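Local coordinates for Box C/D snoRNA protein 1 (Saccharomyces cerevisiae, PDB 6THL) that is required for box C/D snoRNA accumulation, and so for snoRNA processing, transport to the nucleolus and ribosome biogenesis, this chain being its BCD1 domain, at residues 17-22 against 28-33; 45-50 against 81-86; 74-79 against 115-120; 122-127 against 170-175. One frame throughout, in Å; residues are numbered along the deposited sequence.

Contact 1: 17-22 against 28-33; sequences CLMLPK and SQNRSK
Met19 and Asn30 meet with hardly any grip on each other: no hydrogen bond joins residues 17-22 to 28-33, and only two residue pairs come close. In the first, the thioether methyl CE of Met19 lies 4.2 Å from ND2 of Asn30. Met19 gets there by bending: both its first two torsions turn the same way (chi1 -64°, chi2 -74°), which folds the chain round so that the methyl swings over to the nitrogen end of the amide. In the second pair, nearer the short link that carries the start of helix 25-29, Ser28 OG is 3.7 Å from the backbone O of Lys22, a loose polar neighbour and no bond; the Lys22 ammonium itself runs away from the contact.

The carbonyl end of the Asn30 amide is held from its own segment. Asn30 OD1 takes two donors from Ser32: the hydroxyl OG at 2.7 Å, in the carbonyl plane, and the backbone N at 2.9 Å, tilted out of that plane. The other end, ND2, donates to a carboxylate oxygen of Glu162, whose second oxygen receives the backbone N of Leu20. Glu162 therefore ties the two segments together where they do not bond directly, and both ends of the amide are occupied. Ser32 OG also bonds the backbone N of Ser44, linking the turn to strand 40-49, while Arg31 NH1 makes a salt bridge to an acidic side chain of another protein's chain. The bond from Ser32 N back to Asn30 OD1 closes an Asx turn, set here between helix 25-29 and strand 33-35.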
loop_
_atom_site.group_PDB
_atom_site.type_symbol
_atom_site.label_atom_id
_atom_site.label_comp_id
_atom_site.label_asym_id
_atom_site.label_seq_id
_atom_site.Cartn_x
_atom_site.Cartn_y
_atom_site.Cartn_z
ATOM N N CYS B 17 -19.859 5.969 -16.558
ATOM C CA CYS B 17 -18.913 5.643 -15.437
ATOM C C CYS B 17 -19.057 4.257 -14.861
ATOM O O CYS B 17 -20.060 3.958 -14.259
ATOM C CB CYS B 17 -19.023 6.658 -14.307
ATOM S SG CYS B 17 -18.938 8.300 -14.985
ATOM N N LEU B 18 -18.053 3.409 -15.028
ATOM C CA LEU B 18 -18.108 2.077 -14.419
ATOM C C LEU B 18 -17.698 2.167 -12.958
ATOM O O LEU B 18 -16.675 2.760 -12.601
ATOM C CB LEU B 18 -17.235 1.059 -15.152
ATOM C CG LEU B 18 -17.591 0.906 -16.616
ATOM C CD1 LEU B 18 -16.692 -0.113 -17.298
ATOM C CD2 LEU B 18 -19.043 0.517 -16.708
ATOM N N MET B 19 -18.539 1.568 -12.133
ATOM C CA MET B 19 -18.436 1.683 -10.708
ATOM C C MET B 19 -18.018 0.323 -10.161
ATOM O O MET B 19 -18.629 -0.712 -10.441
ATOM C CB MET B 19 -19.773 2.177 -10.142
ATOM C CG MET B 19 -20.103 3.584 -10.635
ATOM S SD MET B 19 -19.064 4.830 -9.820
ATOM C CE MET B 19 -18.624 5.845 -11.209
ATOM N N LEU B 20 -16.938 0.333 -9.400
ATOM C CA LEU B 20 -16.415 -0.866 -8.822
ATOM C C LEU B 20 -17.129 -1.091 -7.495
ATOM O O LEU B 20 -17.686 -0.139 -6.915
ATOM C CB LEU B 20 -14.915 -0.655 -8.661
ATOM C CG LEU B 20 -14.169 -0.483 -10.008
ATOM C CD1 LEU B 20 -12.684 -0.181 -9.808
ATOM C CD2 LEU B 20 -14.338 -1.709 -10.928
ATOM N N PRO B 21 -17.125 -2.331 -6.985
ATOM C CA PRO B 21 -17.525 -2.509 -5.572
ATOM C C PRO B 21 -16.677 -1.634 -4.664
ATOM O O PRO B 21 -15.487 -1.431 -4.897
ATOM C CB PRO B 21 -17.258 -3.972 -5.272
ATOM C CG PRO B 21 -16.714 -4.584 -6.508
ATOM C CD PRO B 21 -16.437 -3.508 -7.525
ATOM N N LYS B 22 -17.332 -1.100 -3.652
ATOM C CA LYS B 22 -16.799 -0.021 -2.802
ATOM C C LYS B 22 -15.523 -0.414 -2.024
ATOM O O LYS B 22 -14.624 0.423 -1.768
ATOM C CB LYS B 22 -17.920 0.462 -1.845
ATOM C CG LYS B 22 -18.892 1.498 -2.443
ATOM C CD LYS B 22 -20.375 1.115 -2.304
ATOM C CE LYS B 22 -21.271 1.879 -3.297
ATOM N NZ LYS B 22 -22.705 1.450 -3.266
ATOM N N SER B 28 -12.512 3.861 -3.331
ATOM C CA SER B 28 -12.258 4.819 -2.280
ATOM C C SER B 28 -11.343 5.896 -2.769
ATOM O O SER B 28 -11.111 6.837 -2.026
ATOM C CB SER B 28 -11.661 4.155 -1.028
ATOM O OG SER B 28 -12.547 3.179 -0.473
ATOM N N GLN B 29 -10.778 5.803 -3.970
ATOM C CA GLN B 29 -10.013 6.984 -4.441
ATOM C C GLN B 29 -10.768 7.860 -5.423
ATOM O O GLN B 29 -10.201 8.811 -5.922
ATOM C CB GLN B 29 -8.568 6.672 -4.903
ATOM C CG GLN B 29 -8.361 5.290 -5.482
ATOM C CD GLN B 29 -6.972 5.021 -6.022
ATOM O OE1 GLN B 29 -6.608 3.881 -6.170
ATOM N NE2 GLN B 29 -6.210 6.050 -6.325
ATOM N N ASN B 30 -12.055 7.573 -5.622
ATOM C CA ASN B 30 -12.968 8.440 -6.387
ATOM C C ASN B 30 -13.669 9.483 -5.500
ATOM O O ASN B 30 -14.388 9.122 -4.575
ATOM C CB ASN B 30 -14.039 7.589 -7.108
ATOM C CG ASN B 30 -14.721 8.338 -8.257
ATOM O OD1 ASN B 30 -14.588 9.550 -8.441
ATOM N ND2 ASN B 30 -15.456 7.605 -9.035
ATOM N N ARG B 31 -13.459 10.769 -5.778
ATOM C CA ARG B 31 -14.233 11.832 -5.106
ATOM C C ARG B 31 -15.084 12.675 -6.095
ATOM O O ARG B 31 -15.689 13.682 -5.709
ATOM C CB ARG B 31 -13.312 12.717 -4.221
ATOM C CG ARG B 31 -12.740 12.008 -2.996
ATOM C CD ARG B 31 -12.088 12.933 -1.948
ATOM N NE ARG B 31 -11.086 12.200 -1.154
ATOM C CZ ARG B 31 -10.183 12.742 -0.328
ATOM N NH1 ARG B 31 -10.120 14.055 -0.110
ATOM N NH2 ARG B 31 -9.307 11.960 0.291
ATOM N N SER B 32 -15.142 12.232 -7.346
ATOM C CA SER B 32 -16.011 12.837 -8.370
ATOM C C SER B 32 -17.468 12.934 -7.915
ATOM O O SER B 32 -18.095 11.931 -7.565
ATOM C CB SER B 32 -15.951 12.038 -9.670
ATOM O OG SER B 32 -14.603 11.771 -10.019
ATOM N N LYS B 33 -17.996 14.147 -7.948
ATOM C CA LYS B 33 -19.281 14.452 -7.357
ATOM C C LYS B 33 -19.860 15.692 -8.061
ATOM O O LYS B 33 -19.138 16.418 -8.758
ATOM C CB LYS B 33 -19.057 14.753 -5.868
ATOM C CG LYS B 33 -20.313 14.830 -5.008
ATOM C CD LYS B 33 -20.131 15.796 -3.829
ATOM C CE LYS B 33 -21.468 16.151 -3.164
ATOM N NZ LYS B 33 -21.501 17.524 -2.575
#

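Contact 2: 45-50 against 81-86; sequences VEWILC and KNVFQK
Trp47 and Val83 cross at about a right angle, the valine bringing one methyl over a face of the indole. CG1 of Val83 stands some 4.1 Å above the ring plane, displaced toward the rim, and its nearest ring atom is CG of Trp47, at 4.2 Å. This methyl is the Val83 branch opposite the backbone N (chi1 -180°), and that torsion aims it down from the helix at the strand. The opposite face of the indole is occupied by CG2 of Val45, two residues earlier in the same strand, so the ring is held between aliphatic groups from strand and helix.

Leu49, the next residue along on this side of the strand, works with one branch. Its CD1 is 3.6 Å from the backbone O of Val83 and 4.2 Å from Val83 CG1, then meets CB of Lys86 at 4.0 Å. The leucine meets the lysine at a slant, touching only the base of its chain; bends at chi2 and chi4 carry the ammonium away, toward Glu89, to which it makes a weak, long ion pair.

The contact is van der Waals packing, mostly apolar, with no hydrogen bond between the segments. On the far side of the strand Ile48 packs on Thr165 and Phe167, and Glu46 forms a salt bridge with Arg26. The short axes of strand 45-49 and helix 81-86 run nearly parallel, 14° apart and 10.2 Å from each other at closest approach. This is helix-on-sheet (alpha/beta) packing, helix 81-90 lying along strand 40-49.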
loop_
_atom_site.group_PDB
_atom_site.type_symbol
_atom_site.label_atom_id
_atom_site.label_comp_id
_atom_site.label_asym_id
_atom_site.label_seq_id
_atom_site.Cartn_x
_atom_site.Cartn_y
_atom_site.Cartn_z
ATOM N N VAL B 45 -9.298 13.093 -11.281
ATOM C CA VAL B 45 -8.628 12.387 -12.350
ATOM C C VAL B 45 -7.372 11.698 -11.789
ATOM O O VAL B 45 -6.766 12.170 -10.824
ATOM C CB VAL B 45 -8.314 13.288 -13.592
ATOM C CG1 VAL B 45 -9.501 14.158 -13.977
ATOM C CG2 VAL B 45 -7.093 14.148 -13.376
ATOM N N GLU B 46 -6.994 10.575 -12.402
ATOM C CA GLU B 46 -5.721 9.918 -12.092
ATOM C C GLU B 46 -4.606 10.307 -13.100
ATOM O O GLU B 46 -4.583 9.878 -14.257
ATOM C CB GLU B 46 -5.902 8.394 -12.036
ATOM C CG GLU B 46 -4.589 7.679 -11.788
ATOM C CD GLU B 46 -4.718 6.195 -11.857
ATOM O OE1 GLU B 46 -3.784 5.548 -11.352
ATOM O OE2 GLU B 46 -5.731 5.682 -12.395
ATOM N N TRP B 47 -3.683 11.134 -12.650
ATOM C CA TRP B 47 -2.583 11.542 -13.493
ATOM C C TRP B 47 -1.546 10.446 -13.454
ATOM O O TRP B 47 -1.191 9.975 -12.394
ATOM C CB TRP B 47 -1.977 12.862 -13.002
ATOM C CG TRP B 47 -2.899 13.992 -13.147
ATOM C CD1 TRP B 47 -3.671 14.541 -12.187
ATOM C CD2 TRP B 47 -3.174 14.708 -14.349
ATOM N NE1 TRP B 47 -4.416 15.573 -12.714
ATOM C CE2 TRP B 47 -4.124 15.687 -14.042
ATOM C CE3 TRP B 47 -2.699 14.613 -15.663
ATOM C CZ2 TRP B 47 -4.604 16.574 -14.989
ATOM C CZ3 TRP B 47 -3.194 15.495 -16.617
ATOM C CH2 TRP B 47 -4.129 16.461 -16.274
ATOM N N ILE B 48 -1.087 10.017 -14.619
ATOM C CA ILE B 48 0.056 9.122 -14.712
ATOM C C ILE B 48 1.068 9.757 -15.654
ATOM O O ILE B 48 0.825 9.865 -16.857
ATOM C CB ILE B 48 -0.348 7.745 -15.252
ATOM C CG1 ILE B 48 -1.226 7.006 -14.234
ATOM C CG2 ILE B 48 0.888 6.927 -15.550
ATOM C CD1 ILE B 48 -2.028 5.879 -14.821
ATOM N N LEU B 49 2.194 10.183 -15.086
ATOM C CA LEU B 49 3.274 10.831 -15.820
ATOM C C LEU B 49 4.282 9.795 -16.242
ATOM O O LEU B 49 4.824 9.079 -15.389
ATOM C CB LEU B 49 3.965 11.861 -14.918
ATOM C CG LEU B 49 3.019 12.909 -14.320
ATOM C CD1 LEU B 49 3.831 14.055 -13.754
ATOM C CD2 LEU B 49 2.010 13.459 -15.306
ATOM N N CYS B 50 4.516 9.708 -17.554
ATOM C CA CYS B 50 5.535 8.815 -18.108
ATOM C C CYS B 50 6.765 9.629 -18.499
ATOM O O CYS B 50 6.728 10.462 -19.428
ATOM C CB CYS B 50 5.011 8.035 -19.302
ATOM S SG CYS B 50 3.289 7.507 -19.171
ATOM N N LYS B 81 -0.202 21.769 -8.595
ATOM C CA LYS B 81 1.196 22.093 -8.366
ATOM C C LYS B 81 2.078 20.857 -8.452
ATOM O O LYS B 81 2.743 20.652 -9.459
ATOM C CB LYS B 81 1.398 22.783 -7.014
ATOM C CG LYS B 81 1.286 24.295 -7.078
ATOM C CD LYS B 81 1.457 24.942 -5.708
ATOM C CE LYS B 81 1.443 26.471 -5.818
ATOM N NZ LYS B 81 1.216 27.205 -4.532
ATOM N N ASN B 82 2.077 20.034 -7.406
ATOM C CA ASN B 82 2.950 18.831 -7.322
ATOM C C ASN B 82 3.177 18.085 -8.655
ATOM O O ASN B 82 4.309 17.624 -8.968
ATOM C CB ASN B 82 2.425 17.844 -6.245
ATOM C CG ASN B 82 0.901 17.730 -6.213
ATOM O OD1 ASN B 82 0.163 18.382 -6.974
ATOM N ND2 ASN B 82 0.420 16.903 -5.304
ATOM N N VAL B 83 2.072 17.981 -9.402
ATOM C CA VAL B 83 2.004 17.262 -10.659
ATOM C C VAL B 83 2.762 18.037 -11.725
ATOM O O VAL B 83 3.504 17.454 -12.509
ATOM C CB VAL B 83 0.537 17.059 -11.138
ATOM C CG1 VAL B 83 0.506 16.286 -12.460
ATOM C CG2 VAL B 83 -0.309 16.358 -10.078
ATOM N N PHE B 84 2.538 19.345 -11.774
ATOM C CA PHE B 84 3.321 20.208 -12.629
ATOM C C PHE B 84 4.750 20.045 -12.182
ATOM O O PHE B 84 5.568 19.487 -12.889
ATOM C CB PHE B 84 2.877 21.665 -12.506
ATOM C CG PHE B 84 3.769 22.621 -13.225
ATOM C CD1 PHE B 84 3.430 23.089 -14.483
ATOM C CD2 PHE B 84 4.954 23.055 -12.649
ATOM C CE1 PHE B 84 4.264 23.972 -15.161
ATOM C CE2 PHE B 84 5.796 23.930 -13.319
ATOM C CZ PHE B 84 5.449 24.387 -14.580
ATOM N N GLN B 85 5.061 20.488 -10.977
ATOM C CA GLN B 85 6.438 20.415 -10.546
ATOM C C GLN B 85 7.046 19.185 -11.196
ATOM O O GLN B 85 8.076 19.265 -11.878
ATOM C CB GLN B 85 6.544 20.333 -9.018
ATOM C CG GLN B 85 6.331 21.673 -8.322
ATOM C CD GLN B 85 6.226 21.551 -6.805
ATOM O OE1 GLN B 85 5.576 20.639 -6.277
ATOM N NE2 GLN B 85 6.860 22.482 -6.094
ATOM N N LYS B 86 6.369 18.060 -10.996
ATOM C CA LYS B 86 6.887 16.763 -11.387
ATOM C C LYS B 86 7.084 16.659 -12.929
ATOM O O LYS B 86 8.104 16.130 -13.394
ATOM C CB LYS B 86 6.003 15.647 -10.796
ATOM C CG LYS B 86 6.695 14.306 -10.696
ATOM C CD LYS B 86 7.642 14.249 -9.510
ATOM C CE LYS B 86 8.747 13.257 -9.791
ATOM N NZ LYS B 86 9.121 12.519 -8.567
#

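Contact 3: 74-79 against 115-120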
loop_
_atom_site.group_PDB
_atom_site.type_symbol
_atom_site.label_atom_id
_atom_site.label_comp_id
_atom_site.label_asym_id
_atom_site.label_seq_id
_atom_site.Cartn_x
_atom_site.Cartn_y
_atom_site.Cartn_z
ATOM N N PHE B 74 -10.250 23.699 -18.836
ATOM C CA PHE B 74 -9.344 23.017 -19.749
ATOM C C PHE B 74 -8.572 21.996 -18.891
ATOM O O PHE B 74 -8.497 22.169 -17.669
ATOM C CB PHE B 74 -8.389 24.000 -20.431
ATOM C CG PHE B 74 -9.070 25.036 -21.287
ATOM C CD1 PHE B 74 -10.031 24.660 -22.238
ATOM C CD2 PHE B 74 -8.710 26.395 -21.177
ATOM C CE1 PHE B 74 -10.633 25.617 -23.033
ATOM C CE2 PHE B 74 -9.307 27.357 -21.972
ATOM C CZ PHE B 74 -10.270 26.967 -22.901
ATOM N N LEU B 75 -8.008 20.949 -19.504
ATOM C CA LEU B 75 -7.293 19.897 -18.751
ATOM C C LEU B 75 -6.039 20.361 -17.973
ATOM O O LEU B 75 -5.831 19.977 -16.822
ATOM C CB LEU B 75 -6.903 18.758 -19.680
ATOM C CG LEU B 75 -6.275 17.550 -18.977
ATOM C CD1 LEU B 75 -7.291 16.840 -18.078
ATOM C CD2 LEU B 75 -5.660 16.586 -19.987
ATOM N N VAL B 76 -5.187 21.160 -18.597
ATOM C CA VAL B 76 -4.052 21.727 -17.878
ATOM C C VAL B 76 -4.489 22.570 -16.669
ATOM O O VAL B 76 -3.771 22.620 -15.674
ATOM C CB VAL B 76 -3.138 22.582 -18.794
ATOM C CG1 VAL B 76 -2.393 21.688 -19.775
ATOM C CG2 VAL B 76 -3.923 23.677 -19.530
ATOM N N GLN B 77 -5.643 23.243 -16.762
ATOM C CA GLN B 77 -6.126 24.135 -15.688
ATOM C C GLN B 77 -6.345 23.403 -14.357
ATOM O O GLN B 77 -6.224 24.004 -13.292
ATOM C CB GLN B 77 -7.446 24.832 -16.074
ATOM C CG GLN B 77 -7.342 25.967 -17.086
ATOM C CD GLN B 77 -8.688 26.654 -17.342
ATOM O OE1 GLN B 77 -9.695 26.361 -16.691
ATOM N NE2 GLN B 77 -8.706 27.577 -18.300
ATOM N N GLY B 78 -6.689 22.118 -14.440
ATOM C CA GLY B 78 -7.001 21.301 -13.265
ATOM C C GLY B 78 -5.962 20.233 -12.998
ATOM O O GLY B 78 -6.300 19.117 -12.621
ATOM N N MET B 79 -4.693 20.573 -13.193
ATOM C CA MET B 79 -3.606 19.655 -12.926
ATOM C C MET B 79 -3.371 19.751 -11.420
ATOM O O MET B 79 -4.169 19.221 -10.638
ATOM C CB MET B 79 -2.380 19.994 -13.776
ATOM C CG MET B 79 -1.156 19.116 -13.528
ATOM S SD MET B 79 0.043 19.017 -14.893
ATOM C CE MET B 79 -1.003 18.496 -16.273
ATOM N N ILE B 115 2.662 27.284 -19.428
ATOM C CA ILE B 115 3.899 26.574 -19.804
ATOM C C ILE B 115 3.645 25.154 -20.310
ATOM O O ILE B 115 4.441 24.639 -21.092
ATOM C CB ILE B 115 4.925 26.500 -18.642
ATOM C CG1 ILE B 115 5.277 27.916 -18.142
ATOM C CG2 ILE B 115 6.189 25.749 -19.084
ATOM C CD1 ILE B 115 5.860 27.958 -16.747
ATOM N N LEU B 116 2.562 24.520 -19.857
ATOM C CA LEU B 116 2.197 23.183 -20.348
ATOM C C LEU B 116 1.591 23.247 -21.752
ATOM O O LEU B 116 1.631 22.262 -22.476
ATOM C CB LEU B 116 1.220 22.469 -19.401
ATOM C CG LEU B 116 1.595 22.335 -17.913
ATOM C CD1 LEU B 116 0.489 21.593 -17.180
ATOM C CD2 LEU B 116 2.932 21.657 -17.673
ATOM N N GLN B 117 1.035 24.397 -22.137
ATOM C CA GLN B 117 0.433 24.530 -23.465
ATOM C C GLN B 117 1.435 24.579 -24.621
ATOM O O GLN B 117 1.093 24.224 -25.747
ATOM C CB GLN B 117 -0.435 25.769 -23.524
ATOM C CG GLN B 117 -1.697 25.652 -22.703
ATOM C CD GLN B 117 -2.501 26.930 -22.722
ATOM O OE1 GLN B 117 -3.051 27.348 -21.700
ATOM N NE2 GLN B 117 -2.567 27.567 -23.889
ATOM N N LYS B 118 2.658 25.023 -24.345
ATOM C CA LYS B 118 3.681 25.182 -25.373
ATOM C C LYS B 118 4.749 24.137 -25.106
ATOM O O LYS B 118 5.951 24.390 -25.181
ATOM C CB LYS B 118 4.240 26.613 -25.337
ATOM C CG LYS B 118 3.190 27.712 -25.145
ATOM C CD LYS B 118 2.110 27.735 -26.234
ATOM C CE LYS B 118 0.840 28.450 -25.766
ATOM N NZ LYS B 118 -0.118 28.740 -26.869
ATOM N N SER B 119 4.274 22.933 -24.836
ATOM C CA SER B 119 5.041 21.948 -24.103
ATOM C C SER B 119 5.390 20.708 -24.905
ATOM O O SER B 119 6.453 20.126 -24.713
ATOM C CB SER B 119 4.226 21.540 -22.893
ATOM O OG SER B 119 4.498 20.216 -22.505
ATOM N N GLY B 120 4.482 20.263 -25.763
ATOM C CA GLY B 120 4.733 19.053 -26.570
ATOM C C GLY B 120 4.364 17.734 -25.899
ATOM O O GLY B 120 4.565 16.643 -26.459
#
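Met79 and Leu116 meet end to end: CD1 of Leu116 is 3.5 Å from SD and 3.6 Å from CE of Met79. The methionine leaves the backbone extended (chi1 178°) and turns only at its last torsion (chi3 -54°), which brings sulfur and methyl to the same leucine branch. Val76 adds a second touch to Leu116, the two side chains running alongside one another and pointing opposite ways, with Val76 CG1 3.7 Å from Leu116 CB and 3.9 Å from its CD1. At the margin CG of Gln117 brushes Val76 CG2 at 4.4 Å.

Behind this shell, residues 75-77 hold helical backbone angles, with weak bonds from the N of Gln77, Gly78 and Met79 back to the O three residues earlier. That short helical turn sets Val76 and Met79 on the side turned to Leu116. Ser66 OG hydrogen-bonds the backbone O of Met79, tying the loop to strand 62-70. Farther out, Cys87 of helix 81-90 packs on Met79, and Ile146 and Thr113 also pack on Val76. The contact thus seats the loop between strand 62-70 and helix 81-90 on the C-terminal part of helix 109-117, in the helical side of the BCD1 domain.

Contact 4: 122-127 against 170-175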
loop_
_atom_site.group_PDB
_atom_site.type_symbol
_atom_site.label_atom_id
_atom_site.label_comp_id
_atom_site.label_asym_id
_atom_site.label_seq_id
_atom_site.Cartn_x
_atom_site.Cartn_y
_atom_site.Cartn_z
ATOM N N LYS B 122 1.962 15.014 -25.036
ATOM C CA LYS B 122 0.697 14.489 -25.469
ATOM C C LYS B 122 -0.050 13.893 -24.243
ATOM O O LYS B 122 0.557 13.508 -23.229
ATOM C CB LYS B 122 0.910 13.456 -26.564
ATOM C CG LYS B 122 1.614 13.972 -27.818
ATOM C CD LYS B 122 2.137 12.801 -28.669
ATOM C CE LYS B 122 3.368 13.131 -29.507
ATOM N NZ LYS B 122 3.026 13.898 -30.731
ATOM N N PHE B 123 -1.375 13.845 -24.343
ATOM C CA PHE B 123 -2.207 13.404 -23.258
ATOM C C PHE B 123 -3.112 12.345 -23.792
ATOM O O PHE B 123 -3.841 12.557 -24.757
ATOM C CB PHE B 123 -3.001 14.571 -22.684
ATOM C CG PHE B 123 -2.146 15.524 -21.920
ATOM C CD1 PHE B 123 -2.158 15.542 -20.546
ATOM C CD2 PHE B 123 -1.260 16.354 -22.580
ATOM C CE1 PHE B 123 -1.342 16.403 -19.836
ATOM C CE2 PHE B 123 -0.437 17.213 -21.875
ATOM C CZ PHE B 123 -0.478 17.232 -20.499
ATOM N N TYR B 124 -3.055 11.191 -23.152
ATOM C CA TYR B 124 -3.814 10.058 -23.574
ATOM C C TYR B 124 -4.706 9.646 -22.411
ATOM O O TYR B 124 -4.210 9.503 -21.322
ATOM C CB TYR B 124 -2.825 8.944 -23.877
ATOM C CG TYR B 124 -1.732 9.284 -24.876
ATOM C CD1 TYR B 124 -1.827 8.879 -26.210
ATOM C CD2 TYR B 124 -0.589 9.975 -24.489
ATOM C CE1 TYR B 124 -0.826 9.166 -27.132
ATOM C CE2 TYR B 124 0.423 10.265 -25.407
ATOM C CZ TYR B 124 0.292 9.862 -26.731
ATOM O OH TYR B 124 1.270 10.144 -27.659
ATOM N N THR B 125 -6.012 9.491 -22.619
ATOM C CA THR B 125 -6.862 8.743 -21.683
ATOM C C THR B 125 -7.011 7.363 -22.314
ATOM O O THR B 125 -6.479 7.097 -23.402
ATOM C CB THR B 125 -8.249 9.413 -21.441
ATOM O OG1 THR B 125 -8.862 8.882 -20.257
ATOM C CG2 THR B 125 -9.197 9.199 -22.603
ATOM N N LYS B 126 -7.734 6.475 -21.655
ATOM C CA LYS B 126 -7.832 5.123 -22.144
ATOM C C LYS B 126 -9.240 4.907 -22.651
ATOM O O LYS B 126 -10.140 5.683 -22.310
ATOM C CB LYS B 126 -7.394 4.147 -21.046
ATOM C CG LYS B 126 -8.448 3.780 -20.036
ATOM C CD LYS B 126 -7.838 3.564 -18.654
ATOM C CE LYS B 126 -6.977 2.334 -18.568
ATOM N NZ LYS B 126 -6.570 2.027 -17.160
ATOM N N THR B 127 -9.439 3.886 -23.486
ATOM C CA THR B 127 -10.689 3.785 -24.284
ATOM C C THR B 127 -11.322 2.428 -24.138
ATOM O O THR B 127 -10.636 1.451 -23.940
ATOM C CB THR B 127 -10.432 4.113 -25.781
ATOM O OG1 THR B 127 -11.584 4.718 -26.351
ATOM C CG2 THR B 127 -10.005 2.872 -26.631
ATOM N N MET B 170 6.254 12.452 -23.422
ATOM C CA MET B 170 6.763 13.187 -24.590
ATOM C C MET B 170 6.522 12.399 -25.876
ATOM O O MET B 170 6.082 12.975 -26.888
ATOM C CB MET B 170 8.252 13.590 -24.453
ATOM C CG MET B 170 8.487 15.032 -23.963
ATOM S SD MET B 170 7.367 16.304 -24.633
ATOM C CE MET B 170 8.073 16.588 -26.253
ATOM N N THR B 171 6.796 11.093 -25.810
ATOM C CA THR B 171 6.575 10.161 -26.922
ATOM C C THR B 171 5.828 8.900 -26.461
ATOM O O THR B 171 5.752 8.616 -25.274
ATOM C CB THR B 171 7.914 9.748 -27.595
ATOM O OG1 THR B 171 8.620 8.788 -26.792
ATOM C CG2 THR B 171 8.814 10.950 -27.812
ATOM N N GLU B 172 5.290 8.153 -27.425
ATOM C CA GLU B 172 4.556 6.914 -27.170
ATOM C C GLU B 172 5.453 5.849 -26.539
ATOM O O GLU B 172 5.029 5.024 -25.721
ATOM C CB GLU B 172 4.020 6.350 -28.483
ATOM C CG GLU B 172 3.065 7.257 -29.264
ATOM C CD GLU B 172 2.105 6.460 -30.158
ATOM O OE1 GLU B 172 2.373 5.251 -30.398
ATOM O OE2 GLU B 172 1.068 7.018 -30.585
ATOM N N ALA B 173 6.700 5.848 -26.965
ATOM C CA ALA B 173 7.645 4.830 -26.537
ATOM C C ALA B 173 7.570 4.753 -25.044
ATOM O O ALA B 173 7.394 3.688 -24.499
ATOM C CB ALA B 173 9.072 5.170 -26.991
ATOM N N ASP B 174 7.671 5.920 -24.421
ATOM C CA ASP B 174 7.556 6.113 -22.968
ATOM C C ASP B 174 6.270 5.630 -22.256
ATOM O O ASP B 174 6.330 5.306 -21.110
ATOM C CB ASP B 174 7.772 7.601 -22.650
ATOM C CG ASP B 174 9.216 8.049 -22.899
ATOM O OD1 ASP B 174 9.422 9.306 -23.008
ATOM O OD2 ASP B 174 10.110 7.139 -22.961
ATOM N N LEU B 175 5.116 5.597 -22.903
ATOM C CA LEU B 175 3.936 5.025 -22.257
ATOM C C LEU B 175 4.273 3.624 -21.725
ATOM O O LEU B 175 5.122 2.947 -22.270
ATOM C CB LEU B 175 2.771 4.911 -23.248
ATOM C CG LEU B 175 2.036 6.162 -23.746
ATOM C CD1 LEU B 175 1.337 5.873 -25.071
ATOM C CD2 LEU B 175 1.038 6.670 -22.719
#
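Leu175 sits squarely over the ring of Tyr124, and this is where the contact is tight. Its CD1 lies 4.3 Å from the ring centroid and only 3° off the normal, a CH-pi contact over the middle of the face. The other branch, CD2, is 4.1 Å from Tyr124 CD2, so both leucine methyls touch the ring, CD2 from beyond its rim. Tyr124 carries its CG opposite the carbonyl carbon (chi1 -55°), which sends the ring off the strand toward the loop 170-175. Both residues are buried, and Val181 of strand 180-181 packs on each.

The strand 122-126 pairs antiparallel with strand 165-169, through backbone bonds of Lys122 with Ala169 and of Tyr124 with Phe167. After strand 165-169 the chain enters the loop 170-175, and a type I beta turn from Glu172 to Leu175, closed by Leu175 N to Glu172 O at 2.9 Å, brings the leucine onto the tyrosine.

Toward the outer end of the ring the packing thins. The phenol OH of Tyr124 has CG of Glu172 as its nearest neighbour across the contact, at 3.8 Å, with no hydrogen bond between the two side chains; they cross at about a right angle, ring and carboxylate planes 78° apart. The start of the strand is the solvent side, where exposed Lys122 lays its CE 3.8 Å from the backbone O of Met170. Here the aliphatic part of the lysine merely skirts the loop backbone, while the CB of Met170 points away from the strand.

Along the chain contact 1 closes first; contacts 2 and 3 interlock, their segments alternating, and contact 4 follows. Contact 1 stands apart at the surface, its centre 20 to 25 Å from the other three. Those three touch one another, largely through buried residues, with contacts 2 and 3 only 11 Å apart between centres and contact 4 about 14 to 15 Å from them. Phe84 packs on Leu116 between helices 81-90 and 109-117, while Trp47 meets Leu75, Met79 and Phe123, bringing strand 40-49, the loop 74-79 and strand 122-126 together. Helical layer and mixed sheet thus close around a shared core, and contact 1 is where the other protein's chain mainly packs against these segments.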